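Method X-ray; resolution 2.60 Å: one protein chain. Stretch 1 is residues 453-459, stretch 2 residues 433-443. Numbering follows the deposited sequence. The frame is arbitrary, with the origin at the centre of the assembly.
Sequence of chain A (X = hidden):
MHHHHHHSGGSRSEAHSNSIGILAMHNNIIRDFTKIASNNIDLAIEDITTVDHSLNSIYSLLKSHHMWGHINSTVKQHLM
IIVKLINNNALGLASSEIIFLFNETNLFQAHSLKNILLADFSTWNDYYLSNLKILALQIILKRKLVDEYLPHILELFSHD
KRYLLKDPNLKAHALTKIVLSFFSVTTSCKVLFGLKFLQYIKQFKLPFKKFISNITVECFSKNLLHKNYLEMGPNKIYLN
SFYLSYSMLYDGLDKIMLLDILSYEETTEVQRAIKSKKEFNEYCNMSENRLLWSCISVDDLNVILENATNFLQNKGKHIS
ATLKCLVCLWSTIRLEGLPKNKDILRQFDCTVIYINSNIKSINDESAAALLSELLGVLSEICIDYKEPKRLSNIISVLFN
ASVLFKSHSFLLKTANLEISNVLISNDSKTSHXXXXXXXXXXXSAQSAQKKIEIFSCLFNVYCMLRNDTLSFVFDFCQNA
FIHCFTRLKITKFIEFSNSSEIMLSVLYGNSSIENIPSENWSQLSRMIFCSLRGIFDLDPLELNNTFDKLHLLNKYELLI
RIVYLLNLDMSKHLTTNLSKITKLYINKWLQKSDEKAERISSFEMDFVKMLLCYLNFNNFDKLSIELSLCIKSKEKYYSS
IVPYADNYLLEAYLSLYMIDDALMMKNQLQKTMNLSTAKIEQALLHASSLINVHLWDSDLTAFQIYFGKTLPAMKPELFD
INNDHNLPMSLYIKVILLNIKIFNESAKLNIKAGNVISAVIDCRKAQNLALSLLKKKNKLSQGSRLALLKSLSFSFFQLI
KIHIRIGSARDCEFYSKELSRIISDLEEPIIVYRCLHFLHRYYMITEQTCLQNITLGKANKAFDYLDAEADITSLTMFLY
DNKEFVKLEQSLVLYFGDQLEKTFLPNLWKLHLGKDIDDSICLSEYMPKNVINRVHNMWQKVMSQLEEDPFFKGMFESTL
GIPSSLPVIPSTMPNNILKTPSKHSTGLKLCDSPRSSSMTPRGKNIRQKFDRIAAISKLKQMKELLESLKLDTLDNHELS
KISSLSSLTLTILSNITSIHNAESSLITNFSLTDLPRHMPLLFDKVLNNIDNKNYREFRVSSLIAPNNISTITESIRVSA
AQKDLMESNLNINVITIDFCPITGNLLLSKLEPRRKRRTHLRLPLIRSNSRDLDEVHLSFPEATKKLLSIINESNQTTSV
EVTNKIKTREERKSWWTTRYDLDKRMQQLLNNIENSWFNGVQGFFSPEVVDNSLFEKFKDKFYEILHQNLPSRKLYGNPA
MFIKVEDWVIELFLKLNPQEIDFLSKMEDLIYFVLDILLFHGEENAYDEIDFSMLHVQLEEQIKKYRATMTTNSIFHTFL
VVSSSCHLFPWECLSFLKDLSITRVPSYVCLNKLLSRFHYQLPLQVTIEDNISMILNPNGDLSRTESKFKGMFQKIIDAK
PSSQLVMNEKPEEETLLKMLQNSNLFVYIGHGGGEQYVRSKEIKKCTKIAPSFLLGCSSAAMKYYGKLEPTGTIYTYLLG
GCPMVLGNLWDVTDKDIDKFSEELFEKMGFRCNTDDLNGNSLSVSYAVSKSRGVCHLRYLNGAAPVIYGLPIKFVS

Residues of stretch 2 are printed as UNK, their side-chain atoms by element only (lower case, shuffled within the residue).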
ATOM      1  N   GLU A 453      21.042 -17.002  34.295  1.00 66.92           N
ATOM      2  CA  GLU A 453      21.720 -18.250  34.625  1.00 62.73           C
ATOM      3  C   GLU A 453      20.902 -19.456  34.192  1.00 57.73           C
ATOM      4  O   GLU A 453      21.419 -20.366  33.537  1.00 59.15           O
ATOM      5  CB  GLU A 453      21.987 -18.295  36.117  1.00 63.18           C
ATOM      6  CG  GLU A 453      23.267 -18.975  36.514  1.00 66.08           C
ATOM      7  CD  GLU A 453      23.669 -18.582  37.921  1.00 73.32           C
ATOM      8  OE1 GLU A 453      23.586 -19.437  38.845  1.00 74.58           O
ATOM      9  OE2 GLU A 453      24.045 -17.393  38.093  1.00 75.40           O
ATOM     10  N   ILE A 454      19.621 -19.444  34.565  1.00 60.10           N
ATOM     11  CA  ILE A 454      18.676 -20.482  34.169  1.00 58.46           C
ATOM     12  C   ILE A 454      18.576 -20.541  32.649  1.00 60.03           C
ATOM     13  O   ILE A 454      18.436 -21.619  32.068  1.00 60.31           O
ATOM     14  CB  ILE A 454      17.282 -20.234  34.778  1.00 61.30           C
ATOM     15  CG1 ILE A 454      17.348 -20.348  36.306  1.00 63.61           C
ATOM     16  CG2 ILE A 454      16.241 -21.180  34.178  1.00 58.36           C
ATOM     17  CD1 ILE A 454      17.928 -21.666  36.811  1.00 64.96           C
ATOM     18  N   PHE A 455      18.683 -19.398  32.007  1.00 57.85           N
ATOM     19  CA  PHE A 455      18.517 -19.329  30.575  1.00 56.86           C
ATOM     20  C   PHE A 455      19.565 -20.145  29.875  1.00 57.87           C
ATOM     21  O   PHE A 455      19.321 -20.734  28.847  1.00 54.33           O
ATOM     22  CB  PHE A 455      18.586 -17.892  30.081  1.00 59.79           C
ATOM     23  CG  PHE A 455      18.477 -17.777  28.602  1.00 57.00           C
ATOM     24  CD1 PHE A 455      17.296 -18.034  27.974  1.00 52.97           C
ATOM     25  CD2 PHE A 455      19.567 -17.453  27.846  1.00 52.74           C
ATOM     26  CE1 PHE A 455      17.201 -17.960  26.617  1.00 51.65           C
ATOM     27  CE2 PHE A 455      19.482 -17.381  26.488  1.00 54.17           C
ATOM     28  CZ  PHE A 455      18.294 -17.632  25.875  1.00 52.57           C
ATOM     29  N   SER A 456      20.744 -20.192  30.460  1.00 57.61           N
ATOM     30  CA  SER A 456      21.894 -20.801  29.835  1.00 59.48           C
ATOM     31  C   SER A 456      21.881 -22.304  29.907  1.00 55.14           C
ATOM     32  O   SER A 456      22.585 -22.964  29.181  1.00 56.19           O
ATOM     33  CB  SER A 456      23.154 -20.292  30.498  1.00 55.22           C
ATOM     34  OG  SER A 456      24.075 -19.869  29.544  1.00 58.71           O
ATOM     35  N   CYS A 457      21.096 -22.842  30.817  1.00 57.72           N
ATOM     36  CA  CYS A 457      20.856 -24.252  30.868  1.00 55.73           C
ATOM     37  C   CYS A 457      20.041 -24.661  29.677  1.00 55.33           C
ATOM     38  O   CYS A 457      20.135 -25.774  29.234  1.00 58.11           O
ATOM     39  CB  CYS A 457      20.133 -24.619  32.153  1.00 56.58           C
ATOM     40  SG  CYS A 457      21.038 -24.294  33.665  1.00 59.09           S
ATOM     41  N   LEU A 458      19.243 -23.760  29.140  1.00 59.09           N
ATOM     42  CA  LEU A 458      18.434 -24.109  27.999  1.00 52.39           C
ATOM     43  C   LEU A 458      19.104 -23.685  26.724  1.00 52.43           C
ATOM     44  O   LEU A 458      19.064 -24.380  25.753  1.00 51.38           O
ATOM     45  CB  LEU A 458      17.077 -23.444  28.113  1.00 60.52           C
ATOM     46  CG  LEU A 458      16.021 -23.565  27.026  1.00 59.31           C
ATOM     47  CD1 LEU A 458      16.529 -22.959  25.750  1.00 61.13           C
ATOM     48  CD2 LEU A 458      15.545 -24.967  26.804  1.00 55.48           C
ATOM     49  N   PHE A 459      19.719 -22.527  26.717  1.00 53.02           N
ATOM     50  CA  PHE A 459      20.385 -22.087  25.510  1.00 52.96           C
ATOM     51  C   PHE A 459      21.748 -22.732  25.508  1.00 44.73           C
ATOM     52  O   PHE A 459      22.747 -22.147  25.930  1.00 52.01           O
ATOM     53  CB  PHE A 459      20.452 -20.565  25.426  1.00 58.23           C
ATOM     54  CG  PHE A 459      20.710 -20.054  24.052  1.00 51.34           C
ATOM     55  CD1 PHE A 459      19.703 -20.041  23.111  1.00 52.97           C
ATOM     56  CD2 PHE A 459      21.964 -19.591  23.697  1.00 53.65           C
ATOM     57  CE1 PHE A 459      19.932 -19.562  21.819  1.00 52.33           C
ATOM     58  CE2 PHE A 459      22.208 -19.110  22.412  1.00 54.09           C
ATOM     59  CZ  PHE A 459      21.191 -19.101  21.475  1.00 56.32           C
ATOM     60  N   UNK A 433       7.789 -27.961  24.384  1.00 72.13           N
ATOM     61  CA  UNK A 433       7.452 -28.180  25.791  1.00 71.96           C
ATOM     62  C   UNK A 433       8.514 -27.621  26.731  1.00 71.25           C
ATOM     63  O   UNK A 433       8.204 -26.940  27.708  1.00 70.20           O
ATOM     64  n   UNK A 433       3.473 -34.330  25.154  1.00104.65           N
ATOM     65  c   UNK A 433       4.539 -33.772  25.732  1.00111.31           C
ATOM     66  n   UNK A 433       5.246 -34.456  26.640  1.00115.59           N
ATOM     67  c   UNK A 433       6.027 -31.801  25.980  1.00 96.32           C
ATOM     68  n   UNK A 433       4.886 -32.525  25.407  1.00113.68           N
ATOM     69  c   UNK A 433       6.058 -30.330  25.539  1.00 86.22           C
ATOM     70  c   UNK A 433       7.286 -29.667  26.094  1.00 79.47           C
ATOM     71  N   UNK A 434       9.771 -27.930  26.437  1.00 67.86           N
ATOM     72  CA  UNK A 434      10.860 -27.505  27.294  1.00 65.55           C
ATOM     73  C   UNK A 434      10.969 -25.991  27.334  1.00 67.91           C
ATOM     74  O   UNK A 434      11.067 -25.400  28.412  1.00 67.71           O
ATOM     75  o   UNK A 434      12.137 -29.532  26.927  1.00 73.32           O
ATOM     76  c   UNK A 434      12.200 -28.100  26.836  1.00 68.10           C
ATOM     77  c   UNK A 434      13.333 -27.590  27.709  1.00 56.02           C
ATOM     78  N   UNK A 435      10.939 -25.369  26.161  1.00 67.97           N
ATOM     79  CA  UNK A 435      11.115 -23.932  26.057  1.00 63.27           C
ATOM     80  C   UNK A 435      10.022 -23.234  26.854  1.00 61.89           C
ATOM     81  O   UNK A 435      10.277 -22.239  27.533  1.00 61.20           O
ATOM     82  c   UNK A 435      12.216 -24.218  23.811  1.00 63.80           C
ATOM     83  c   UNK A 435      11.115 -23.476  24.570  1.00 65.22           C
ATOM     84  c   UNK A 435      11.325 -21.976  24.449  1.00 62.09           C
ATOM     85  c   UNK A 435      12.460 -23.714  22.431  1.00 65.60           C
ATOM     86  N   UNK A 436       8.811 -23.781  26.801  1.00 63.83           N
ATOM     87  CA  UNK A 436       7.689 -23.191  27.523  1.00 67.92           C
ATOM     88  C   UNK A 436       7.854 -23.423  29.016  1.00 68.84           C
ATOM     89  O   UNK A 436       7.458 -22.577  29.822  1.00 68.38           O
ATOM     90  c   UNK A 436       5.815 -21.924  25.439  1.00 65.06           C
ATOM     91  c   UNK A 436       4.609 -24.105  25.279  1.00 74.45           C
ATOM     92  c   UNK A 436       5.921 -23.421  25.616  1.00 75.40           C
ATOM     93  c   UNK A 436       6.354 -23.763  27.042  1.00 70.36           C
ATOM     94  N   UNK A 437       8.432 -24.571  29.381  1.00 67.55           N
ATOM     95  CA  UNK A 437       8.771 -24.857  30.781  1.00 66.54           C
ATOM     96  C   UNK A 437       9.813 -23.883  31.295  1.00 60.23           C
ATOM     97  O   UNK A 437       9.659 -23.302  32.366  1.00 57.40           O
ATOM     98  n   UNK A 437       8.146 -30.689  32.766  1.00 84.26           N
ATOM     99  c   UNK A 437       8.229 -27.353  30.971  1.00 70.55           C
ATOM    100  c   UNK A 437       9.296 -26.288  30.951  1.00 70.10           C
ATOM    101  c   UNK A 437       8.780 -28.661  31.448  1.00 69.01           C
ATOM    102  c   UNK A 437       7.664 -29.621  31.814  1.00 77.43           C
ATOM    103  N   UNK A 438      10.877 -23.715  30.512  1.00 58.96           N
ATOM    104  CA  UNK A 438      11.988 -22.870  30.900  1.00 57.98           C
ATOM    105  C   UNK A 438      11.530 -21.424  30.970  1.00 60.66           C
ATOM    106  O   UNK A 438      12.078 -20.625  31.728  1.00 64.22           O
ATOM    107  c   UNK A 438      15.314 -23.459  31.264  1.00 60.50           C
ATOM    108  c   UNK A 438      16.277 -25.641  31.500  1.00 63.29           C
ATOM    109  c   UNK A 438      15.244 -26.165  30.742  1.00 62.60           C
ATOM    110  c   UNK A 438      13.172 -23.050  29.945  1.00 56.66           C
ATOM    111  c   UNK A 438      14.269 -23.970  30.495  1.00 61.97           C
ATOM    112  c   UNK A 438      16.313 -24.284  31.758  1.00 63.04           C
ATOM    113  c   UNK A 438      14.246 -25.331  30.247  1.00 65.58           C
ATOM    114  N   UNK A 439      10.494 -21.098  30.207  1.00 66.14           N
ATOM    115  CA  UNK A 439       9.834 -19.818  30.380  1.00 66.86           C
ATOM    116  C   UNK A 439       9.352 -19.668  31.829  1.00 66.72           C
ATOM    117  O   UNK A 439       9.583 -18.638  32.452  1.00 67.03           O
ATOM    118  c   UNK A 439       7.985 -18.330  29.516  1.00 74.30           C
ATOM    119  c   UNK A 439       7.170 -18.001  28.279  1.00 76.11           C
ATOM    120  c   UNK A 439       8.669 -19.668  29.411  1.00 65.06           C
ATOM    121  o   UNK A 439       7.105 -16.808  27.894  1.00 79.00           O
ATOM    122  o   UNK A 439       6.599 -18.941  27.683  1.00 73.68           O
ATOM    123  N   UNK A 440       8.714 -20.695  32.380  1.00 69.49           N
ATOM    124  CA  UNK A 440       8.154 -20.562  33.721  1.00 65.66           C
ATOM    125  C   UNK A 440       9.260 -20.532  34.784  1.00 66.31           C
ATOM    126  O   UNK A 440       9.162 -19.753  35.733  1.00 68.46           O
ATOM    127  c   UNK A 440       3.607 -21.351  32.413  1.00 91.65           C
ATOM    128  n   UNK A 440       2.161 -21.335  32.901  1.00 99.86           N
ATOM    129  c   UNK A 440       7.137 -21.678  34.006  1.00 64.43           C
ATOM    130  c   UNK A 440       6.070 -21.824  32.905  1.00 78.34           C
ATOM    131  c   UNK A 440       4.613 -21.964  33.421  1.00 83.76           C
ATOM    132  N   UNK A 441      10.303 -21.361  34.622  1.00 65.88           N
ATOM    133  CA  UNK A 441      11.497 -21.305  35.488  1.00 59.57           C
ATOM    134  C   UNK A 441      12.075 -19.892  35.516  1.00 63.06           C
ATOM    135  O   UNK A 441      12.174 -19.278  36.579  1.00 65.39           O
ATOM    136  c   UNK A 441      11.064 -24.192  35.555  1.00 57.33           C
ATOM    137  c   UNK A 441      11.388 -26.343  34.577  1.00 58.30           C
ATOM    138  c   UNK A 441      12.495 -25.878  33.910  1.00 59.79           C
ATOM    139  c   UNK A 441      12.608 -22.270  35.027  1.00 59.65           C
ATOM    140  c   UNK A 441      12.172 -23.703  34.881  1.00 59.91           C
ATOM    141  c   UNK A 441      10.675 -25.502  35.402  1.00 55.19           C
ATOM    142  c   UNK A 441      12.885 -24.563  34.063  1.00 57.98           C
ATOM    143  N   UNK A 442      12.448 -19.392  34.333  1.00 65.19           N
ATOM    144  CA  UNK A 442      13.101 -18.095  34.210  1.00 62.60           C
ATOM    145  C   UNK A 442      12.283 -17.036  34.914  1.00 60.05           C
ATOM    146  O   UNK A 442      12.807 -16.266  35.711  1.00 65.19           O
ATOM    147  c   UNK A 442      14.340 -18.657  32.121  1.00 54.26           C
ATOM    148  c   UNK A 442      13.849 -16.284  32.655  1.00 56.71           C
ATOM    149  c   UNK A 442      14.479 -18.515  30.637  1.00 61.99           C
ATOM    150  c   UNK A 442      13.326 -17.705  32.746  1.00 58.74           C
ATOM    151  N   UNK A 443      10.985 -17.046  34.660  1.00 63.85           N
ATOM    152  CA  UNK A 443      10.067 -16.164  35.349  1.00 65.73           C
ATOM    153  C   UNK A 443      10.156 -16.286  36.868  1.00 64.36           C
ATOM    154  O   UNK A 443       9.984 -15.299  37.573  1.00 70.20           O
ATOM    155  o   UNK A 443       8.519 -16.197  33.504  1.00 77.09           O
ATOM    156  c   UNK A 443       8.645 -16.451  34.894  1.00 72.42           C
TER

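Position 433 carries three carbons in a row, a nitrogen, and then a carbon bearing two more nitrogens. This is a guanidinium group, and the side chain is out of reach of stretch 1, so the residue is R433. At position 434, CB bears one oxygen and one carbon, a pattern that fits threonine; its carbon branch lies 3.5 Å from L458 CD2. With T434 assigned, that contact reads CG2 to CD2, an apolar approach.

Position 435 has four carbons, forked at the first, with one arm two carbons long: I435, set sideways and without a contact within the 4.5 Å limit. Four carbons forked at the second identify position 436 as L436, out of reach. Position 437, four carbons in a row ending in nitrogen, is K437; its amine is hydrogen-bonded elsewhere in the structure.

Position 438 shows one carbon and then a six-carbon ring with no oxygen, hence F438. Its ring receives L458 CB over one face: the carbon stands 3.7 Å from the ring centroid and 14° off the normal, the geometry of a CH-pi contact. At the ring edge, I454 O lies 3.4 Å from F438 CE1, while C457 CB approaches the same CE1 obliquely at 3.9 Å.

Position 439 has three carbons, the third carrying two oxygens: E439, remote from stretch 1. Position 440 repeats the pattern of four carbons and a terminal nitrogen, giving K440, exposed and equally remote. Position 441 again has one carbon and a six-carbon ring. It is F441, whose CB points toward stretch 1 and meets I454 CG2 at 3.9 Å, while the end of the side chain leads away.

Position 442 has four carbons forked at the first, one arm two carbons long: I442. CB points sideways, but the longer arm comes nearer, placing CG1 3.8 Å from I454 CG2 and CD1 3.9 Å from F455 CD1, at the edge of that ring. Position 443, one carbon and one oxygen, is S443; its OG donates to E439 O at 2.9 Å, one turn back in its own helix.

The two helices run nearly antiparallel, at 164°, with axes 9.4 Å apart at closest approach. Accordingly, I454 pairs with I442 in register and, one turn later, L458 with F438. No hydrogen bond crosses the interface; the two stretches together bury 364 Å², and the side-chain contacts between them are apolar, with I454 CG2 also reaching F438 CD1 at 3.8 Å. F438 thus bridges successive turns of stretch 1, touching both I454 and L458.

Stretch 2, residues 433-443: RTILKFEKFIS
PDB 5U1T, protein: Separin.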